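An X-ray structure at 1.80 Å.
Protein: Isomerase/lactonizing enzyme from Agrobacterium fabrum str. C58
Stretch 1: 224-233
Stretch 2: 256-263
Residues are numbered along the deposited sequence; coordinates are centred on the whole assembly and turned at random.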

ATOM      1  N   ALA A 224     -22.104 -10.723   8.885  1.00 35.89           N
ATOM      2  CA  ALA A 224     -22.529  -9.603   8.041  1.00 32.16           C
ATOM      3  C   ALA A 224     -23.926  -9.837   7.466  1.00 38.34           C
ATOM      4  O   ALA A 224     -24.817  -8.996   7.642  1.00 31.13           O
ATOM      5  CB  ALA A 224     -21.518  -9.341   6.929  1.00 32.01           C
ATOM      6  N   LEU A 225     -24.128 -10.992   6.829  1.00 34.57           N
ATOM      7  CA  LEU A 225     -25.452 -11.359   6.294  1.00 35.01           C
ATOM      8  C   LEU A 225     -26.571 -11.434   7.336  1.00 33.87           C
ATOM      9  O   LEU A 225     -27.688 -10.990   7.072  1.00 34.69           O
ATOM     10  CB  LEU A 225     -25.390 -12.656   5.498  1.00 30.13           C
ATOM     11  CG  LEU A 225     -24.685 -12.576   4.155  1.00 29.90           C
ATOM     12  CD1 LEU A 225     -24.261 -13.959   3.695  1.00 33.79           C
ATOM     13  CD2 LEU A 225     -25.540 -11.867   3.140  1.00 30.90           C
ATOM     14  N   GLU A 226     -26.257 -11.985   8.514  1.00 35.38           N
ATOM     15  CA  GLU A 226     -27.195 -12.039   9.631  1.00 35.08           C
ATOM     16  C   GLU A 226     -27.684 -10.657  10.049  1.00 40.66           C
ATOM     17  O   GLU A 226     -28.884 -10.448  10.272  1.00 36.01           O
ATOM     18  CB  GLU A 226     -26.549 -12.710  10.842  1.00 39.31           C
ATOM     19  CG  GLU A 226     -26.466 -14.222  10.775  1.00 50.07           C
ATOM     20  CD  GLU A 226     -25.628 -14.791  11.906  1.00 57.32           C
ATOM     21  OE1 GLU A 226     -25.616 -14.194  13.006  1.00 47.18           O
ATOM     22  OE2 GLU A 226     -24.978 -15.836  11.694  1.00 61.46           O
ATOM     23  N   LEU A 227     -26.741  -9.723  10.167  1.00 33.88           N
ATOM     24  CA  LEU A 227     -27.042  -8.381  10.614  1.00 33.15           C
ATOM     25  C   LEU A 227     -27.822  -7.616   9.535  1.00 27.30           C
ATOM     26  O   LEU A 227     -28.754  -6.843   9.837  1.00 30.73           O
ATOM     27  CB  LEU A 227     -25.732  -7.664  10.993  1.00 33.94           C
ATOM     28  CG  LEU A 227     -25.002  -8.128  12.272  1.00 34.06           C
ATOM     29  CD1 LEU A 227     -23.621  -7.504  12.356  1.00 31.09           C
ATOM     30  CD2 LEU A 227     -25.809  -7.825  13.560  1.00 33.09           C
ATOM     31  N   ILE A 228     -27.457  -7.853   8.277  1.00 30.31           N
ATOM     32  CA  ILE A 228     -28.167  -7.241   7.149  1.00 31.77           C
ATOM     33  C   ILE A 228     -29.626  -7.727   7.110  1.00 31.35           C
ATOM     34  O   ILE A 228     -30.539  -6.927   6.919  1.00 36.26           O
ATOM     35  CB  ILE A 228     -27.432  -7.488   5.825  1.00 30.65           C
ATOM     36  CG1 ILE A 228     -26.114  -6.695   5.798  1.00 31.52           C
ATOM     37  CG2 ILE A 228     -28.279  -7.095   4.625  1.00 31.71           C
ATOM     38  CD1 ILE A 228     -25.191  -7.074   4.636  1.00 30.53           C
ATOM     39  N   ALA A 229     -29.823  -9.031   7.315  1.00 35.42           N
ATOM     40  CA  ALA A 229     -31.161  -9.617   7.517  1.00 31.46           C
ATOM     41  C   ALA A 229     -31.966  -8.986   8.667  1.00 32.47           C
ATOM     42  O   ALA A 229     -33.167  -8.741   8.507  1.00 36.78           O
ATOM     43  CB  ALA A 229     -31.060 -11.137   7.693  1.00 37.98           C
ATOM     44  N   GLU A 230     -31.307  -8.707   9.799  1.00 32.02           N
ATOM     45  CA  GLU A 230     -31.931  -8.043  10.958  1.00 34.04           C
ATOM     46  C   GLU A 230     -32.356  -6.612  10.638  1.00 35.94           C
ATOM     47  O   GLU A 230     -33.368  -6.108  11.162  1.00 33.03           O
ATOM     48  CB  GLU A 230     -30.976  -8.022  12.156  1.00 31.55           C
ATOM     49  CG  GLU A 230     -31.015  -9.262  13.039  1.00 38.57           C
ATOM     50  CD  GLU A 230     -29.991  -9.211  14.167  1.00 52.56           C
ATOM     51  OE1 GLU A 230     -29.976  -8.215  14.930  1.00 47.20           O
ATOM     52  OE2 GLU A 230     -29.201 -10.175  14.292  1.00 54.51           O
ATOM     53  N   MET A 231     -31.572  -5.952   9.788  1.00 33.71           N
ATOM     54  CA  MET A 231     -31.861  -4.570   9.404  1.00 32.42           C
ATOM     55  C   MET A 231     -32.866  -4.437   8.267  1.00 29.04           C
ATOM     56  O   MET A 231     -33.542  -3.406   8.141  1.00 33.60           O
ATOM     57  CB  MET A 231     -30.567  -3.845   9.049  1.00 29.15           C
ATOM     58  CG  MET A 231     -29.697  -3.606  10.276  1.00 29.19           C
ATOM     59  SD  MET A 231     -28.253  -2.602   9.826  1.00 35.44           S
ATOM     60  CE  MET A 231     -27.593  -3.564   8.448  1.00 32.66           C
ATOM     61  N   GLN A 232     -32.960  -5.469   7.435  1.00 27.56           N
ATOM     62  CA  GLN A 232     -33.731  -5.342   6.205  1.00 30.36           C
ATOM     63  C   GLN A 232     -35.249  -5.046   6.297  1.00 26.51           C
ATOM     64  O   GLN A 232     -35.777  -4.371   5.423  1.00 34.01           O
ATOM     65  CB  GLN A 232     -33.284  -6.322   5.096  1.00 36.67           C
ATOM     66  CG  GLN A 232     -34.143  -7.531   4.848  1.00 45.60           C
ATOM     67  CD  GLN A 232     -35.366  -7.221   3.990  1.00 54.84           C
ATOM     68  OE1 GLN A 232     -36.491  -7.218   4.487  1.00 47.23           O
ATOM     69  NE2 GLN A 232     -35.147  -6.947   2.706  1.00 59.81           N
ATOM     70  N   PRO A 233     -35.944  -5.514   7.368  1.00 36.39           N
ATOM     71  CA  PRO A 233     -37.312  -5.025   7.628  1.00 37.49           C
ATOM     72  C   PRO A 233     -37.484  -3.503   7.758  1.00 40.41           C
ATOM     73  O   PRO A 233     -38.609  -3.000   7.664  1.00 34.44           O
ATOM     74  CB  PRO A 233     -37.677  -5.704   8.956  1.00 41.59           C
ATOM     75  CG  PRO A 233     -36.877  -6.940   8.972  1.00 41.54           C
ATOM     76  CD  PRO A 233     -35.565  -6.550   8.350  1.00 34.01           C
ATOM     77  N   LYS A 256     -23.848 -11.475  -2.938  1.00 38.14           N
ATOM     78  CA  LYS A 256     -24.662 -12.384  -3.734  1.00 41.49           C
ATOM     79  C   LYS A 256     -25.780 -13.039  -2.934  1.00 37.80           C
ATOM     80  O   LYS A 256     -26.575 -13.795  -3.484  1.00 41.65           O
ATOM     81  CB  LYS A 256     -23.774 -13.434  -4.391  1.00 34.40           C
ATOM     82  CG  LYS A 256     -23.021 -12.869  -5.565  1.00 33.04           C
ATOM     83  CD  LYS A 256     -22.123 -13.887  -6.213  1.00 40.66           C
ATOM     84  CE  LYS A 256     -21.659 -13.366  -7.549  1.00 45.68           C
ATOM     85  NZ  LYS A 256     -20.577 -14.205  -8.107  1.00 50.37           N
ATOM     86  N   ASN A 257     -25.843 -12.738  -1.639  1.00 36.47           N
ATOM     87  CA  ASN A 257     -26.788 -13.401  -0.739  1.00 37.25           C
ATOM     88  C   ASN A 257     -27.677 -12.433   0.032  1.00 37.58           C
ATOM     89  O   ASN A 257     -28.375 -12.829   0.974  1.00 32.06           O
ATOM     90  CB  ASN A 257     -26.049 -14.344   0.221  1.00 36.42           C
ATOM     91  CG  ASN A 257     -25.580 -15.613  -0.468  1.00 45.88           C
ATOM     92  OD1 ASN A 257     -24.396 -15.773  -0.774  1.00 45.61           O
ATOM     93  ND2 ASN A 257     -26.521 -16.515  -0.749  1.00 39.53           N
ATOM     94  N   THR A 258     -27.626 -11.165  -0.366  1.00 38.77           N
ATOM     95  CA  THR A 258     -28.614 -10.177   0.052  1.00 35.58           C
ATOM     96  C   THR A 258     -28.970  -9.276  -1.114  1.00 30.31           C
ATOM     97  O   THR A 258     -28.161  -9.075  -2.022  1.00 35.42           O
ATOM     98  CB  THR A 258     -28.155  -9.346   1.284  1.00 36.17           C
ATOM     99  OG1 THR A 258     -29.207  -8.453   1.674  1.00 32.90           O
ATOM    100  CG2 THR A 258     -26.868  -8.534   0.990  1.00 32.58           C
ATOM    101  N   ASP A 259     -30.207  -8.779  -1.104  1.00 34.70           N
ATOM    102  CA  ASP A 259     -30.688  -7.827  -2.101  1.00 36.89           C
ATOM    103  C   ASP A 259     -30.423  -6.385  -1.661  1.00 29.71           C
ATOM    104  O   ASP A 259     -30.528  -5.467  -2.469  1.00 34.01           O
ATOM    105  CB  ASP A 259     -32.193  -8.009  -2.349  1.00 42.97           C
ATOM    106  CG  ASP A 259     -32.527  -9.338  -3.006  1.00 57.39           C
ATOM    107  OD1 ASP A 259     -32.084  -9.569  -4.157  1.00 52.62           O
ATOM    108  OD2 ASP A 259     -33.236 -10.148  -2.369  1.00 69.64           O
ATOM    109  N   VAL A 260     -30.100  -6.200  -0.381  1.00 33.77           N
ATOM    110  CA  VAL A 260     -29.663  -4.904   0.133  1.00 30.23           C
ATOM    111  C   VAL A 260     -28.424  -4.465  -0.648  1.00 27.91           C
ATOM    112  O   VAL A 260     -27.471  -5.240  -0.765  1.00 31.68           O
ATOM    113  CB  VAL A 260     -29.404  -4.966   1.659  1.00 30.14           C
ATOM    114  CG1 VAL A 260     -28.889  -3.625   2.175  1.00 25.79           C
ATOM    115  CG2 VAL A 260     -30.710  -5.357   2.393  1.00 27.45           C
ATOM    116  N   PRO A 261     -28.469  -3.259  -1.265  1.00 30.64           N
ATOM    117  CA  PRO A 261     -27.318  -2.754  -2.025  1.00 27.64           C
ATOM    118  C   PRO A 261     -26.038  -2.724  -1.185  1.00 24.04           C
ATOM    119  O   PRO A 261     -26.066  -2.326  -0.012  1.00 23.53           O
ATOM    120  CB  PRO A 261     -27.750  -1.334  -2.398  1.00 28.66           C
ATOM    121  CG  PRO A 261     -29.251  -1.421  -2.455  1.00 28.20           C
ATOM    122  CD  PRO A 261     -29.606  -2.316  -1.313  1.00 27.84           C
ATOM    123  N   ILE A 262     -24.934  -3.173  -1.775  1.00 29.35           N
ATOM    124  CA  ILE A 262     -23.663  -3.191  -1.046  1.00 30.26           C
ATOM    125  C   ILE A 262     -22.804  -2.026  -1.516  1.00 21.43           C
ATOM    126  O   ILE A 262     -22.663  -1.802  -2.708  1.00 25.14           O
ATOM    127  CB  ILE A 262     -22.909  -4.547  -1.182  1.00 28.71           C
ATOM    128  CG1 ILE A 262     -23.770  -5.733  -0.692  1.00 26.83           C
ATOM    129  CG2 ILE A 262     -21.548  -4.506  -0.462  1.00 30.95           C
ATOM    130  CD1 ILE A 262     -24.310  -5.607   0.700  1.00 25.06           C
ATOM    131  N   ALA A 263     -22.248  -1.282  -0.561  1.00 25.16           N
ATOM    132  CA  ALA A 263     -21.412  -0.128  -0.886  1.00 23.51           C
ATOM    133  C   ALA A 263     -20.002  -0.343  -0.318  1.00 18.41           C
ATOM    134  O   ALA A 263     -19.864  -0.756   0.832  1.00 23.46           O
ATOM    135  CB  ALA A 263     -22.030   1.143  -0.288  1.00 23.55           C
TER

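The helix that includes Leu 225 and Ile 228 lays one face against an irregular segment that becomes a strand at Ile 262. Leu 225 and Ile 228 on the helix, and Gln 232 in the 3-10 segment that follows, spaced three and four residues apart, each point their CA-to-CB bond toward the other stretch. The backbones keep side-chain distance: CA of Leu 225 lies 7.1 Å from CA of Thr 258, and CA of Gln 232 lies 7.3 Å from CA of Val 260.

No hydrogen bond crosses the interface, so packing does the work, burying 269 Å² in all. CG2 of Ile 228, the hub, meets CG2 of Val 260 at 3.7 Å, while CD1 of Ile 228 reaches CD1 of Ile 262 at 4.3 Å, a looser apolar contact. CB of Gln 232 extends the patch, 3.9 Å from CG2 of Val 260; here a polar residue contributes its aliphatic base.

Other contacts set carbon against polar groups. CD2 of Leu 225 lies 3.7 Å from the backbone O of Asn 257, and CG2 of Ile 228 lies 3.4 Å from OG1 of Thr 258. N of Val 260 donates a 3.2 Å hydrogen bond to OG1 of Thr 258, bracing the loop locally.

Within the helix, i to i+4 bonds such as Ala 229 N to Leu 225 O, 2.9 Å, hold the spacing.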